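Local coordinates for putative NTP pyrophosphohydrolase (Exiguobacterium sibiricum 255-15, PDB 3NL9), which probably hydrolyses nucleoside triphosphates to monophosphates and pyrophosphate, as an all-helical member of the MazG-like NTP pyrophosphohydrolase clan, at residues Asn6-Gln9 and Asp10-Phe14. Residues are numbered along the deposited sequence; the frame is centred on the assembly and turned at random.
Sequences NYYQ and DVKQF
Asp10 folds back over the backbone of Asn6 in the first turn of helix 7-17, its CG resting 3.3 Å from Asn6 O. That carbonyl takes the N-H of Asp10 at 2.9 Å (N to O), and the carboxylate reaches the N-terminal side through water 1, which donates to Asp10 OD2 at 2.7 Å and accepts from Asn6 N. Asn6 is the N-cap: its OD1 accepts from Gln9 N at 3.1 Å, a nearly straight bond (168° at the hydrogen) that arrives from above the amide plane rather than along a lone pair. Gln9 in turn offers its carbonyl to the next turn, Gln13 N lying 2.9 Å from Gln9 O, while its side chain, kinked at the second torsion, runs beside Lys12 in the same direction. Lys12 N bonds to Tyr8 O at 2.9 Å. With CG anti to the backbone N (chi1 -176°), the straight aliphatic chain of Lys12 passes obliquely by the Tyr8 ring, CD 4.1 Å from Tyr8 CE2. Water 2, in the plane of that ring at its edge, joins Tyr8 OH to Lys12 NZ. Phe120 of helix 117-128 packs on Tyr7 and Val11, while Leu114 and Val110 of the second subunit meet Tyr8 and Lys12. The chemistry is that of a capped helix start: Asn6 OD1 satisfies a first-turn N-H, and the Asp10 carboxylate near this end probably interacts favourably with the helix dipole.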
loop_
_atom_site.group_PDB
_atom_site.type_symbol
_atom_site.label_atom_id
_atom_site.label_comp_id
_atom_site.label_asym_id
_atom_site.label_seq_id
_atom_site.Cartn_x
_atom_site.Cartn_y
_atom_site.Cartn_z
ATOM N N ASN A 6 12.680 -7.100 7.695
ATOM C CA ASN A 6 12.447 -7.796 6.428
ATOM C C ASN A 6 10.952 -7.981 6.251
ATOM O O ASN A 6 10.380 -9.052 6.596
ATOM C CB ASN A 6 13.170 -9.154 6.270
ATOM C CG ASN A 6 13.176 -9.636 4.757
ATOM O OD1 ASN A 6 12.204 -9.406 3.953
ATOM N ND2 ASN A 6 14.280 -10.270 4.371
ATOM N N TYR A 7 10.349 -6.932 5.695
ATOM C CA TYR A 7 8.910 -6.839 5.537
ATOM C C TYR A 7 8.313 -8.049 4.872
ATOM O O TYR A 7 7.362 -8.637 5.393
ATOM C CB TYR A 7 8.536 -5.606 4.711
ATOM C CG TYR A 7 8.937 -4.284 5.328
ATOM C CD1 TYR A 7 8.272 -3.770 6.434
ATOM C CD2 TYR A 7 9.972 -3.537 4.798
ATOM C CE1 TYR A 7 8.645 -2.536 7.001
ATOM C CE2 TYR A 7 10.350 -2.322 5.361
ATOM C CZ TYR A 7 9.684 -1.819 6.451
ATOM O OH TYR A 7 10.077 -0.592 6.977
ATOM N N TYR A 8 8.868 -8.426 3.712
ATOM C CA TYR A 8 8.300 -9.518 2.927
ATOM C C TYR A 8 8.421 -10.856 3.669
ATOM O O TYR A 8 7.475 -11.661 3.688
ATOM C CB TYR A 8 8.991 -9.581 1.533
ATOM C CG TYR A 8 8.547 -10.756 0.674
ATOM C CD1 TYR A 8 7.304 -10.773 0.035
ATOM C CD2 TYR A 8 9.352 -11.875 0.551
ATOM C CE1 TYR A 8 6.907 -11.890 -0.753
ATOM C CE2 TYR A 8 8.971 -12.964 -0.213
ATOM C CZ TYR A 8 7.749 -12.972 -0.860
ATOM O OH TYR A 8 7.405 -14.077 -1.621
ATOM N N GLN A 9 9.586 -11.129 4.248
ATOM C CA GLN A 9 9.775 -12.400 4.980
ATOM C C GLN A 9 8.864 -12.455 6.213
ATOM O O GLN A 9 8.340 -13.505 6.523
ATOM C CB GLN A 9 11.234 -12.620 5.360
ATOM C CG GLN A 9 12.149 -12.847 4.102
ATOM C CD GLN A 9 11.768 -14.078 3.291
ATOM O OE1 GLN A 9 11.284 -15.076 3.846
ATOM N NE2 GLN A 9 12.013 -14.031 1.972
ATOM N N ASP A 10 8.632 -11.309 6.854
ATOM C CA ASP A 10 7.770 -11.247 8.061
ATOM C C ASP A 10 6.305 -11.557 7.711
ATOM O O ASP A 10 5.666 -12.392 8.342
ATOM C CB ASP A 10 7.873 -9.870 8.718
ATOM C CG ASP A 10 9.174 -9.680 9.557
ATOM O OD1 ASP A 10 9.924 -10.638 9.786
ATOM O OD2 ASP A 10 9.437 -8.544 9.988
ATOM N N VAL A 11 5.779 -10.947 6.642
ATOM C CA VAL A 11 4.422 -11.287 6.193
ATOM C C VAL A 11 4.339 -12.696 5.647
ATOM O O VAL A 11 3.350 -13.369 5.848
ATOM C CB VAL A 11 3.850 -10.325 5.155
ATOM C CG1 VAL A 11 2.388 -10.757 4.760
ATOM C CG2 VAL A 11 3.848 -8.963 5.714
ATOM N N LYS A 12 5.378 -13.142 4.942
ATOM C CA LYS A 12 5.401 -14.512 4.456
ATOM C C LYS A 12 5.279 -15.482 5.629
ATOM O O LYS A 12 4.522 -16.472 5.598
ATOM C CB LYS A 12 6.689 -14.745 3.668
ATOM C CG LYS A 12 6.763 -16.116 3.029
ATOM C CD LYS A 12 7.929 -16.205 2.071
ATOM C CE LYS A 12 8.127 -17.652 1.648
ATOM N NZ LYS A 12 9.056 -17.759 0.503
ATOM N N GLN A 13 6.025 -15.189 6.673
ATOM C CA GLN A 13 5.955 -15.945 7.925
ATOM C C GLN A 13 4.520 -15.946 8.545
ATOM O O GLN A 13 4.003 -16.978 8.942
ATOM C CB GLN A 13 6.905 -15.268 8.907
ATOM C CG GLN A 13 6.771 -15.767 10.314
ATOM C CD GLN A 13 7.512 -16.997 10.472
ATOM O OE1 GLN A 13 8.748 -16.954 10.595
ATOM N NE2 GLN A 13 6.802 -18.145 10.414
ATOM N N PHE A 14 3.917 -14.766 8.645
ATOM C CA PHE A 14 2.539 -14.641 9.138
ATOM C C PHE A 14 1.609 -15.531 8.298
ATOM O O PHE A 14 0.827 -16.318 8.842
ATOM C CB PHE A 14 2.089 -13.171 9.125
ATOM C CG PHE A 14 0.641 -12.967 9.606
ATOM C CD1 PHE A 14 0.305 -13.163 10.937
ATOM C CD2 PHE A 14 -0.362 -12.661 8.712
ATOM C CE1 PHE A 14 -1.015 -12.998 11.378
ATOM C CE2 PHE A 14 -1.674 -12.517 9.138
ATOM C CZ PHE A 14 -1.995 -12.676 10.464
HETATM O O HOH W 1 12.085 -8.550 10.266
HETATM O O HOH W 2 9.063 -16.156 -2.057
#